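Local coordinates for sulfotransferase (Alicyclobacillus acidocaldarius subsp. acidocaldarius, PDB 3RNL), which probably transfers a sulfuryl group from a phosphoadenylyl sulfate donor to an acceptor not yet identified, at residues G15-G20 with A89-L94; R117-R122 with G165-Q170; C19-L24 with L113-N118; Y127-R132 with E156-Y161. All blocks are in the same frame, centred on the assembly; numbering follows the deposited sequence. Where two conformers were deposited one is given.

Contact 1 of 4, residues G15-G20 with A89-L94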
# COMPACT_ATOMS: atom_id res chain seq x y z
N GLY A 15 1.29 -1.49 0.93
CA GLY A 15 0.45 -0.31 0.74
C GLY A 15 1.29 0.90 1.06
O GLY A 15 2.51 0.76 1.26
N ALA A 16 0.66 2.06 1.20
CA ALA A 16 -0.79 2.15 1.06
C ALA A 16 -1.15 2.38 -0.40
O ALA A 16 -0.27 2.65 -1.23
CB ALA A 16 -1.31 3.32 1.92
N ALA A 17 -2.44 2.36 -0.71
CA ALA A 17 -2.90 2.53 -2.09
C ALA A 17 -2.73 3.98 -2.52
O ALA A 17 -3.00 4.89 -1.73
CB ALA A 17 -4.37 2.11 -2.21
N LYS A 18 -2.31 4.19 -3.77
CA LYS A 18 -2.05 5.53 -4.35
C LYS A 18 -0.91 6.27 -3.64
O LYS A 18 -0.87 7.51 -3.62
CB LYS A 18 -3.33 6.39 -4.40
CG LYS A 18 -4.54 5.69 -5.04
CD LYS A 18 -4.19 5.06 -6.38
CE LYS A 18 -3.74 6.08 -7.42
NZ LYS A 18 -3.37 5.40 -8.72
N CYS A 19 -0.02 5.50 -3.02
CA CYS A 19 1.21 6.00 -2.40
C CYS A 19 2.53 5.82 -3.18
O CYS A 19 3.60 6.00 -2.62
CB CYS A 19 1.33 5.55 -0.95
SG CYS A 19 -0.06 6.25 0.01
N GLY A 20 2.45 5.33 -4.41
CA GLY A 20 3.64 5.23 -5.25
C GLY A 20 4.37 3.91 -5.16
O GLY A 20 5.51 3.78 -5.63
N ALA A 89 3.42 -7.68 -3.83
CA ALA A 89 2.83 -6.37 -3.56
C ALA A 89 1.33 -6.33 -3.76
O ALA A 89 0.86 -6.52 -4.89
CB ALA A 89 3.47 -5.31 -4.47
N SER A 90 0.59 -6.04 -2.70
CA SER A 90 -0.87 -5.79 -2.79
C SER A 90 -1.18 -4.60 -1.90
O SER A 90 -0.91 -4.65 -0.69
CB SER A 90 -1.65 -7.02 -2.30
OG SER A 90 -1.46 -8.13 -3.17
N VAL A 91 -1.76 -3.54 -2.46
CA VAL A 91 -1.83 -2.27 -1.75
C VAL A 91 -2.85 -2.18 -0.61
O VAL A 91 -2.77 -1.26 0.20
CB VAL A 91 -2.04 -1.09 -2.71
CG1 VAL A 91 -0.86 -1.00 -3.67
CG2 VAL A 91 -3.35 -1.24 -3.44
N PHE A 92 -3.82 -3.09 -0.54
CA PHE A 92 -4.73 -3.08 0.59
C PHE A 92 -4.34 -4.05 1.72
O PHE A 92 -5.08 -4.24 2.68
CB PHE A 92 -6.19 -3.22 0.15
CG PHE A 92 -6.64 -2.10 -0.76
CD1 PHE A 92 -6.75 -0.81 -0.26
CD2 PHE A 92 -6.92 -2.33 -2.09
CE1 PHE A 92 -7.17 0.24 -1.11
CE2 PHE A 92 -7.32 -1.29 -2.93
CZ PHE A 92 -7.44 -0.00 -2.43
N TYR A 93 -3.18 -4.69 1.58
CA TYR A 93 -2.65 -5.47 2.69
C TYR A 93 -2.57 -4.62 3.97
O TYR A 93 -2.81 -5.11 5.07
CB TYR A 93 -1.26 -5.99 2.33
CG TYR A 93 -1.21 -7.27 1.53
CD1 TYR A 93 -2.30 -8.13 1.47
CD2 TYR A 93 -0.03 -7.65 0.89
CE1 TYR A 93 -2.23 -9.34 0.76
CE2 TYR A 93 0.05 -8.85 0.18
CZ TYR A 93 -1.05 -9.69 0.14
OH TYR A 93 -0.97 -10.86 -0.55
N LEU A 94 -2.22 -3.35 3.83
CA LEU A 94 -2.09 -2.47 5.00
C LEU A 94 -3.46 -2.22 5.64
O LEU A 94 -3.62 -2.16 6.87
CB LEU A 94 -1.45 -1.15 4.55
CG LEU A 94 -1.26 -0.13 5.69
CD1 LEU A 94 -0.31 -0.67 6.79
CD2 LEU A 94 -0.74 1.21 5.14
O HOH W 1 -4.05 0.91 1.25
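The Phe92 ring meets Ala17 through the CE1–CZ side: Ala17 CB lies 3.5 Å from Phe92 CE1, approaching the ring obliquely. One face of the same ring carries Val91 CG2, 3.9 Å above the plane and displaced toward the rim. Within 89-94, the Tyr93 ring has Ser90 CB over the centre of one face, while Ser90 OG bonds to Glu88. Ala17 CB also touches Val91 CG2, at 3.7 Å. The valine torsion (chi1 -62°) sets CG1 beside the backbone N and leaves CG2 between N and the carbonyl carbon, where it meets the alanine. Farther along, Leu94 CD2 touches Ala16 CB at 3.9 Å.

Backbone contact is equally close: Gly15 CA is 3.4 Å from Val91 O, and a CB on this residue would clash with that oxygen; its phi of 142° also calls for glycine. The peptide bond between Gly15 and Ala16 is cis, and Gly15 N is buried with no partner in the model. One water joins the two loops, taking the N-H of Ala17 at 2.9 Å and donating to Val91 O at 2.7 Å. Segment 15-20 contains a type II turn from Ala16 to Cys19, and 89-94 a type I turn from Ser90 to Tyr93.

Both loops leave the carboxyl ends of strands of the parallel sheet, 11-13 and 85-89. The first, with a sequence Lys-Cys-Gly-Thr-Ser-Ser running into helix 21-29, is consistent with the P-loop-like 5'-phosphosulfate-binding loop of sulfotransferases.

Contact 2 of 4, residues R117-R122 with G165-Q170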
# COMPACT_ATOMS: atom_id res chain seq x y z
N ARG A 117 1.67 8.46 2.09
CA ARG A 117 1.63 9.76 1.47
C ARG A 117 0.65 10.62 2.27
O ARG A 117 -0.27 10.08 2.87
CB ARG A 117 1.09 9.57 0.07
CG ARG A 117 0.94 10.80 -0.71
CD ARG A 117 0.43 10.43 -2.05
NE ARG A 117 0.47 11.56 -2.96
CZ ARG A 117 0.08 11.48 -4.22
NH1 ARG A 117 -0.37 10.33 -4.71
NH2 ARG A 117 0.15 12.55 -4.98
N ASN A 118 0.79 11.94 2.21
CA ASN A 118 -0.16 12.80 2.92
C ASN A 118 -1.56 12.30 2.54
O ASN A 118 -1.90 12.23 1.35
CB ASN A 118 0.03 14.24 2.42
CG ASN A 118 -0.98 15.23 2.99
OD1 ASN A 118 -2.02 14.86 3.53
ND2 ASN A 118 -0.66 16.52 2.86
N PRO A 119 -2.38 11.94 3.54
CA PRO A 119 -3.64 11.26 3.21
C PRO A 119 -4.64 12.17 2.49
O PRO A 119 -5.58 11.66 1.88
CB PRO A 119 -4.20 10.86 4.59
CG PRO A 119 -3.48 11.76 5.58
CD PRO A 119 -2.10 11.93 4.99
N VAL A 120 -4.45 13.48 2.57
CA VAL A 120 -5.29 14.39 1.79
C VAL A 120 -4.99 14.20 0.29
O VAL A 120 -5.91 14.07 -0.53
CB VAL A 120 -5.04 15.85 2.19
CG1 VAL A 120 -5.91 16.78 1.33
CG2 VAL A 120 -5.34 16.05 3.67
N ASP A 121 -3.71 14.19 -0.06
CA ASP A 121 -3.29 13.98 -1.45
C ASP A 121 -3.61 12.58 -1.92
O ASP A 121 -3.95 12.37 -3.09
CB ASP A 121 -1.79 14.25 -1.60
CG ASP A 121 -1.44 15.72 -1.37
OD1 ASP A 121 -2.03 16.57 -2.06
OD2 ASP A 121 -0.61 16.02 -0.51
N ARG A 122 -3.48 11.61 -1.02
CA ARG A 122 -3.77 10.21 -1.37
C ARG A 122 -5.24 10.07 -1.76
O ARG A 122 -5.58 9.38 -2.74
CB ARG A 122 -3.49 9.29 -0.18
CG ARG A 122 -3.50 7.79 -0.55
CD ARG A 122 -4.00 6.91 0.60
NE ARG A 122 -5.45 7.10 0.75
CZ ARG A 122 -6.36 6.52 -0.03
NH1 ARG A 122 -5.97 5.71 -1.02
NH2 ARG A 122 -7.65 6.77 0.16
N GLY A 165 -6.89 6.24 4.38
CA GLY A 165 -5.88 7.20 4.79
C GLY A 165 -5.69 7.30 6.30
O GLY A 165 -4.80 8.04 6.75
N LEU A 166 -6.47 6.57 7.11
CA LEU A 166 -6.17 6.71 8.53
C LEU A 166 -5.17 5.61 8.83
O LEU A 166 -5.49 4.54 9.37
CB LEU A 166 -7.46 6.47 9.32
CG LEU A 166 -8.55 7.55 9.16
CD1 LEU A 166 -9.93 7.08 9.64
CD2 LEU A 166 -8.12 8.78 9.95
N TYR A 167 -3.90 6.00 8.75
CA TYR A 167 -2.83 5.01 8.70
C TYR A 167 -2.46 4.48 10.07
O TYR A 167 -1.90 3.39 10.17
CB TYR A 167 -1.56 5.61 8.11
CG TYR A 167 -1.65 6.18 6.71
CD1 TYR A 167 -2.23 5.46 5.66
CD2 TYR A 167 -1.11 7.43 6.44
CE1 TYR A 167 -2.27 6.01 4.36
CE2 TYR A 167 -1.16 7.98 5.16
CZ TYR A 167 -1.74 7.26 4.13
OH TYR A 167 -1.76 7.82 2.87
N ALA A 168 -2.68 5.28 11.11
CA ALA A 168 -2.03 4.99 12.38
C ALA A 168 -2.35 3.58 12.87
O ALA A 168 -1.44 2.81 13.20
CB ALA A 168 -2.41 6.02 13.44
N ALA A 169 -3.63 3.24 12.92
CA ALA A 169 -3.98 1.91 13.44
C ALA A 169 -3.51 0.79 12.51
O ALA A 169 -3.20 -0.32 12.97
CB ALA A 169 -5.50 1.80 13.67
N GLN A 170 -3.47 1.07 11.21
CA GLN A 170 -3.06 0.07 10.23
C GLN A 170 -1.58 -0.23 10.39
O GLN A 170 -1.16 -1.39 10.38
CB GLN A 170 -3.31 0.58 8.81
CG GLN A 170 -4.78 0.96 8.57
CD GLN A 170 -4.99 1.60 7.20
OE1 GLN A 170 -4.44 1.14 6.21
NE2 GLN A 170 -5.81 2.65 7.14
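Tyr167 OH donates to the carbonyl oxygen Arg117 O over 2.7 Å, the single hydrogen bond between 117-122 and 165-170. The C=O...donor angle of 141° and the position in the carbonyl plane place the hydroxyl on a lone pair. Arg117 O also lies at the edge of the phenol, in its plane, so the acceptor sits beside the CE2 edge and the bond is made in the ring plane.

The same hydroxyl is packed against Arg122, whose CD comes within 3.3 Å of Tyr167 OH. Arg122 CG stands anti to the backbone N (chi1 -168°), and the later bends of the chain turn its guanidinium 81° from the phenol plane, toward Tyr161 O and Ala17 O, to which NH2 and NH1 donate. Gly165 O lies over the centre of one face of the Tyr167 ring, 3.6 Å above it. Pro119 CB is also 3.6 Å from Gly165 O, and a side chain at Gly165 would press on that same proline carbon. A phenylalanine in place of Tyr167 would probably leave Arg117 O without this donor and open a small gap beside Arg122 CD.

Asn118 OD1 caps the helix by accepting from Val120 N at 3.0 Å. Strand 111-116 here passes through a short turn into helix 119-132, and the Arg-Asn-Pro sequence at that junction resembles the start of the 3'-phosphate-binding segment of sulfotransferases, with Tyr167 at the start of helix 167-178 bonded to its first carbonyl.

Contact 3 of 4, residues C19-L24 with L113-N118; sequences CGTSSL and LIMLRN
Cys19 and Met115 bring the start of helix 21-29 onto strand 111-116, the helix-over-sheet packing that follows a P-loop-like turn; in this family that turn is probably the 5'-phosphosulfate-binding loop.

The apolar contacts centre on Met115, present as selenomethionine. Its CG is anti to the backbone N (chi1 -179°), which sets it 3.2 Å from Cys19 O, and a bend at chi3 (25°) brings CE against the first turn. There CE lies 3.4 Å from Thr21 CA and 3.6 Å from Leu24 CB, with Thr21 CG2 close by; the threonine and leucine side chains run past Met115 in opposite directions to it. Phe191 of helix 188-193 also touches both Met115 and Leu24.

Oxygen atoms face this side chain without bonding to it. Cys19 O is nearly as close to SE as to CG, while Gly20 O approaches CE. Cys19 O is buried and has no partner in the model; its neighbours across the contact are the CG and SE of Met115. Gly20, the N-cap residue, has a phi of 92° at which a side chain would strike the carbonyl before it.

Polar backbone also borders the cysteine. Cys19 CB lies 3.3 Å from Met115 O, and the thiol side reaches the residue beyond the strand: Cys19 SG is 3.5 Å from both Arg117 N and Arg117 CB.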
# COMPACT_ATOMS: atom_id res chain seq x y z
N CYS A 19 -0.02 5.50 -3.02
CA CYS A 19 1.21 6.00 -2.40
C CYS A 19 2.53 5.82 -3.18
O CYS A 19 3.60 6.00 -2.62
CB CYS A 19 1.33 5.55 -0.95
SG CYS A 19 -0.06 6.25 0.01
N GLY A 20 2.45 5.33 -4.41
CA GLY A 20 3.64 5.23 -5.25
C GLY A 20 4.37 3.91 -5.16
O GLY A 20 5.51 3.78 -5.63
N THR A 21 3.74 2.90 -4.56
CA THR A 21 4.40 1.60 -4.44
C THR A 21 4.63 0.94 -5.79
O THR A 21 5.49 0.07 -5.93
CB THR A 21 3.63 0.62 -3.54
OG1 THR A 21 2.33 0.38 -4.08
CG2 THR A 21 3.51 1.18 -2.12
N SER A 22 3.86 1.35 -6.79
CA SER A 22 4.03 0.78 -8.13
C SER A 22 5.44 1.06 -8.67
O SER A 22 6.09 0.17 -9.23
CB SER A 22 2.96 1.31 -9.09
OG SER A 22 3.19 0.83 -10.39
N SER A 23 5.91 2.29 -8.50
CA SER A 23 7.26 2.63 -8.94
C SER A 23 8.30 1.93 -8.08
O SER A 23 9.28 1.39 -8.58
CB SER A 23 7.47 4.15 -8.93
OG SER A 23 6.63 4.76 -9.89
N LEU A 24 8.07 1.92 -6.77
CA LEU A 24 9.01 1.27 -5.87
C LEU A 24 9.20 -0.20 -6.26
O LEU A 24 10.33 -0.71 -6.34
CB LEU A 24 8.52 1.37 -4.42
CG LEU A 24 9.41 0.66 -3.39
CD1 LEU A 24 10.77 1.33 -3.35
CD2 LEU A 24 8.74 0.70 -2.01
N LEU A 113 7.41 -3.66 3.77
CA LEU A 113 7.60 -2.29 3.28
C LEU A 113 6.27 -1.57 3.20
O LEU A 113 5.33 -2.08 2.59
CB LEU A 113 8.23 -2.30 1.88
CG LEU A 113 9.71 -2.69 1.86
CD1 LEU A 113 10.20 -2.95 0.43
CD2 LEU A 113 10.54 -1.59 2.52
N ILE A 114 6.20 -0.38 3.79
CA ILE A 114 4.98 0.42 3.78
C ILE A 114 5.36 1.77 3.22
O ILE A 114 6.35 2.34 3.66
CB ILE A 114 4.47 0.65 5.22
CG1 ILE A 114 4.10 -0.69 5.87
CG2 ILE A 114 3.29 1.64 5.24
CD1 ILE A 114 3.81 -0.59 7.37
N MSE A 115 4.59 2.30 2.26
CA MSE A 115 4.85 3.67 1.79
C MSE A 115 3.61 4.51 2.07
O MSE A 115 2.49 4.10 1.75
CB MSE A 115 5.20 3.72 0.30
CG MSE A 115 5.49 5.15 -0.18
SE MSE A 115 6.69 5.23 -1.72
CE MSE A 115 6.34 3.49 -2.45
N LEU A 116 3.81 5.68 2.68
CA LEU A 116 2.69 6.53 3.07
C LEU A 116 2.82 7.89 2.41
O LEU A 116 3.90 8.41 2.25
CB LEU A 116 2.66 6.72 4.59
CG LEU A 116 2.64 5.45 5.43
CD1 LEU A 116 2.73 5.79 6.93
CD2 LEU A 116 1.38 4.63 5.16
N ARG A 117 1.67 8.46 2.09
CA ARG A 117 1.63 9.76 1.47
C ARG A 117 0.65 10.62 2.27
O ARG A 117 -0.27 10.08 2.87
CB ARG A 117 1.09 9.57 0.07
CG ARG A 117 0.94 10.80 -0.71
CD ARG A 117 0.43 10.43 -2.05
NE ARG A 117 0.47 11.56 -2.96
CZ ARG A 117 0.08 11.48 -4.22
NH1 ARG A 117 -0.37 10.33 -4.71
NH2 ARG A 117 0.15 12.55 -4.98
N ASN A 118 0.79 11.94 2.21
CA ASN A 118 -0.16 12.80 2.92
C ASN A 118 -1.56 12.30 2.54
O ASN A 118 -1.90 12.23 1.35
CB ASN A 118 0.03 14.24 2.42
CG ASN A 118 -0.98 15.23 2.99
OD1 ASN A 118 -2.02 14.86 3.53
ND2 ASN A 118 -0.66 16.52 2.86

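Contact 4 of 4, residues Y127-R132 with E156-Y161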
# COMPACT_ATOMS: atom_id res chain seq x y z
N TYR A 127 -9.36 9.39 -6.14
CA TYR A 127 -10.45 9.99 -6.89
C TYR A 127 -10.08 10.12 -8.38
O TYR A 127 -10.83 9.70 -9.26
CB TYR A 127 -10.80 11.37 -6.32
CG TYR A 127 -11.76 12.14 -7.20
CD1 TYR A 127 -13.09 11.77 -7.31
CD2 TYR A 127 -11.32 13.24 -7.93
CE1 TYR A 127 -13.97 12.47 -8.14
CE2 TYR A 127 -12.19 13.95 -8.76
CZ TYR A 127 -13.51 13.56 -8.85
OH TYR A 127 -14.38 14.26 -9.68
N MSE A 128 -8.91 10.71 -8.64
CA MSE A 128 -8.46 10.91 -10.02
C MSE A 128 -8.36 9.58 -10.77
O MSE A 128 -8.67 9.50 -11.96
CB MSE A 128 -7.13 11.66 -10.06
CG MSE A 128 -7.25 13.10 -9.61
SE MSE A 128 -5.63 14.15 -9.95
CE MSE A 128 -4.55 13.51 -8.46
N HIS A 129 -7.92 8.55 -10.06
CA HIS A 129 -7.80 7.20 -10.63
C HIS A 129 -9.18 6.69 -11.05
O HIS A 129 -9.36 6.21 -12.17
CB HIS A 129 -7.16 6.27 -9.60
CG HIS A 129 -7.06 4.83 -10.03
ND1 HIS A 129 -6.00 4.03 -9.66
CD2 HIS A 129 -7.90 4.04 -10.73
CE1 HIS A 129 -6.18 2.81 -10.16
NE2 HIS A 129 -7.33 2.79 -10.81
N LEU A 130 -10.16 6.82 -10.15
CA LEU A 130 -11.53 6.39 -10.42
C LEU A 130 -12.15 7.17 -11.57
O LEU A 130 -12.89 6.60 -12.38
CB LEU A 130 -12.40 6.50 -9.16
CG LEU A 130 -12.01 5.53 -8.04
CD1 LEU A 130 -12.58 6.00 -6.69
CD2 LEU A 130 -12.47 4.13 -8.39
N VAL A 131 -11.86 8.47 -11.65
CA VAL A 131 -12.37 9.28 -12.76
C VAL A 131 -11.73 8.89 -14.08
O VAL A 131 -12.41 8.76 -15.10
CB VAL A 131 -12.14 10.79 -12.51
CG1 VAL A 131 -12.43 11.60 -13.78
CG2 VAL A 131 -13.00 11.28 -11.35
N ARG A 132 -10.42 8.70 -14.07
CA ARG A 132 -9.70 8.37 -15.31
C ARG A 132 -10.20 7.06 -15.90
O ARG A 132 -10.27 6.89 -17.12
CB ARG A 132 -8.19 8.29 -15.04
CG ARG A 132 -7.37 7.77 -16.21
CD ARG A 132 -5.88 8.03 -16.00
NE ARG A 132 -5.50 8.07 -14.58
CZ ARG A 132 -5.37 9.19 -13.87
NH1 ARG A 132 -5.02 9.14 -12.59
NH2 ARG A 132 -5.60 10.37 -14.44
N GLU A 156 -15.24 -1.57 -3.33
CA GLU A 156 -13.84 -1.84 -3.00
C GLU A 156 -13.16 -0.63 -2.34
O GLU A 156 -13.64 0.50 -2.42
CB GLU A 156 -13.07 -2.29 -4.25
CG GLU A 156 -12.76 -1.18 -5.21
CD GLU A 156 -11.33 -1.26 -5.70
OE1 GLU A 156 -11.13 -1.34 -6.93
OE2 GLU A 156 -10.40 -1.25 -4.84
N PRO A 157 -12.05 -0.88 -1.62
CA PRO A 157 -11.46 0.17 -0.78
C PRO A 157 -10.85 1.34 -1.55
O PRO A 157 -10.56 2.36 -0.92
CB PRO A 157 -10.39 -0.55 0.06
CG PRO A 157 -10.62 -2.00 -0.16
CD PRO A 157 -11.39 -2.19 -1.43
N LEU A 158 -10.64 1.22 -2.86
CA LEU A 158 -10.17 2.39 -3.62
C LEU A 158 -11.12 3.57 -3.41
O LEU A 158 -10.71 4.73 -3.43
CB LEU A 158 -10.02 2.07 -5.11
CG LEU A 158 -9.38 3.17 -5.98
CD1 LEU A 158 -8.03 3.64 -5.42
CD2 LEU A 158 -9.22 2.67 -7.42
N TRP A 159 -12.39 3.25 -3.20
CA TRP A 159 -13.39 4.28 -2.97
C TRP A 159 -13.36 4.87 -1.56
O TRP A 159 -14.05 5.87 -1.30
CB TRP A 159 -14.81 3.74 -3.21
CG TRP A 159 -15.09 3.18 -4.57
CD1 TRP A 159 -14.91 1.88 -4.99
CD2 TRP A 159 -15.68 3.87 -5.68
NE1 TRP A 159 -15.33 1.73 -6.29
CE2 TRP A 159 -15.81 2.94 -6.74
CE3 TRP A 159 -16.11 5.18 -5.88
CZ2 TRP A 159 -16.34 3.28 -7.98
CZ3 TRP A 159 -16.65 5.53 -7.13
CH2 TRP A 159 -16.75 4.58 -8.16
N TYR A 160 -12.58 4.30 -0.63
CA TYR A 160 -12.78 4.81 0.72
C TYR A 160 -11.68 5.83 0.94
O TYR A 160 -10.62 5.53 1.51
CB TYR A 160 -12.53 3.67 1.74
CG TYR A 160 -13.36 2.40 1.61
CD1 TYR A 160 -14.43 2.29 0.73
CD2 TYR A 160 -13.04 1.29 2.39
CE1 TYR A 160 -15.16 1.09 0.64
CE2 TYR A 160 -13.75 0.11 2.30
CZ TYR A 160 -14.80 0.01 1.43
OH TYR A 160 -15.49 -1.20 1.37
N TYR A 161 -12.03 7.08 0.72
CA TYR A 161 -11.03 8.13 0.66
C TYR A 161 -10.46 8.34 2.04
O TYR A 161 -9.24 8.44 2.20
CB TYR A 161 -11.68 9.42 0.18
CG TYR A 161 -12.18 9.32 -1.23
CD1 TYR A 161 -11.31 9.03 -2.27
CD2 TYR A 161 -13.52 9.53 -1.53
CE1 TYR A 161 -11.77 8.93 -3.58
CE2 TYR A 161 -13.98 9.42 -2.83
CZ TYR A 161 -13.11 9.14 -3.84
OH TYR A 161 -13.58 9.05 -5.14
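Leu130 and Leu158 each lay a methyl group on an aromatic face, giving two CH-pi contacts between 127-132 and 156-161. Leu158 CD2 stands 3.8 Å from the centroid of the His129 ring and only 9° off its normal, hence over the centre; the two side chains cross at about a right angle. Leu130 CD2 lies 4.0 Å from the centroid of the six-membered ring of Trp159, 16° off the normal, and Leu130 CD1 shares that face, 3.7 Å from Trp159 CE3.

Aliphatic contact links the two pairs, since Leu130 CD2 is 3.7 Å from Leu158 CD2 and the leucines slide past each other in opposite directions. In the alpha-beta-alpha sandwich, these residues fasten the short 3-10 segment 157-159 to the side of helix 119-132. An alanine at Leu130 would probably leave this face of Trp159 without its methyl cover and Leu158 CD2 free to shift toward the gap.

The Tyr161 hydroxyl end meets the CB and CD1 side of Tyr127, whose own OH bonds to Leu138 O. Tyr161 OH reaches the edge of the Tyr127 ring, in its plane, 3.5 Å from Tyr127 CD1, and comes tip to tip with Leu130 at 3.6 Å from CD1; its hydrogen bond goes to Ser143. Trp159 NE1 bonds to Asp59 and His129 ND1 to Lys18. Within 156-161, Leu158 N donates to Glu156 OE2 at 3.2 Å.

Contacts 1 and 3 lie at the heart of the chain, their centres about 7 Å apart, and share Cys19 and Gly20; backbone bonds between Gly15, Ala16 and Met115 tie the loop after strand 11-13 to strand 111-116, beside which strand 11-13 runs in the parallel sheet. Contact 2 follows, sharing Arg117 and Asn118 with contact 3, where strand 111-116 turns into helix 119-132. Contact 4 uses that helix farther on and is nested within the chain loop closed by contact 2, their centres about 14 Å apart. Arg117 and Arg122 reach Lys18 O and Ala17 O, and Lys18 NZ meets His129. Helix 119-132 and the residues leading into it thereby bind the probable phosphosulfate-binding loop.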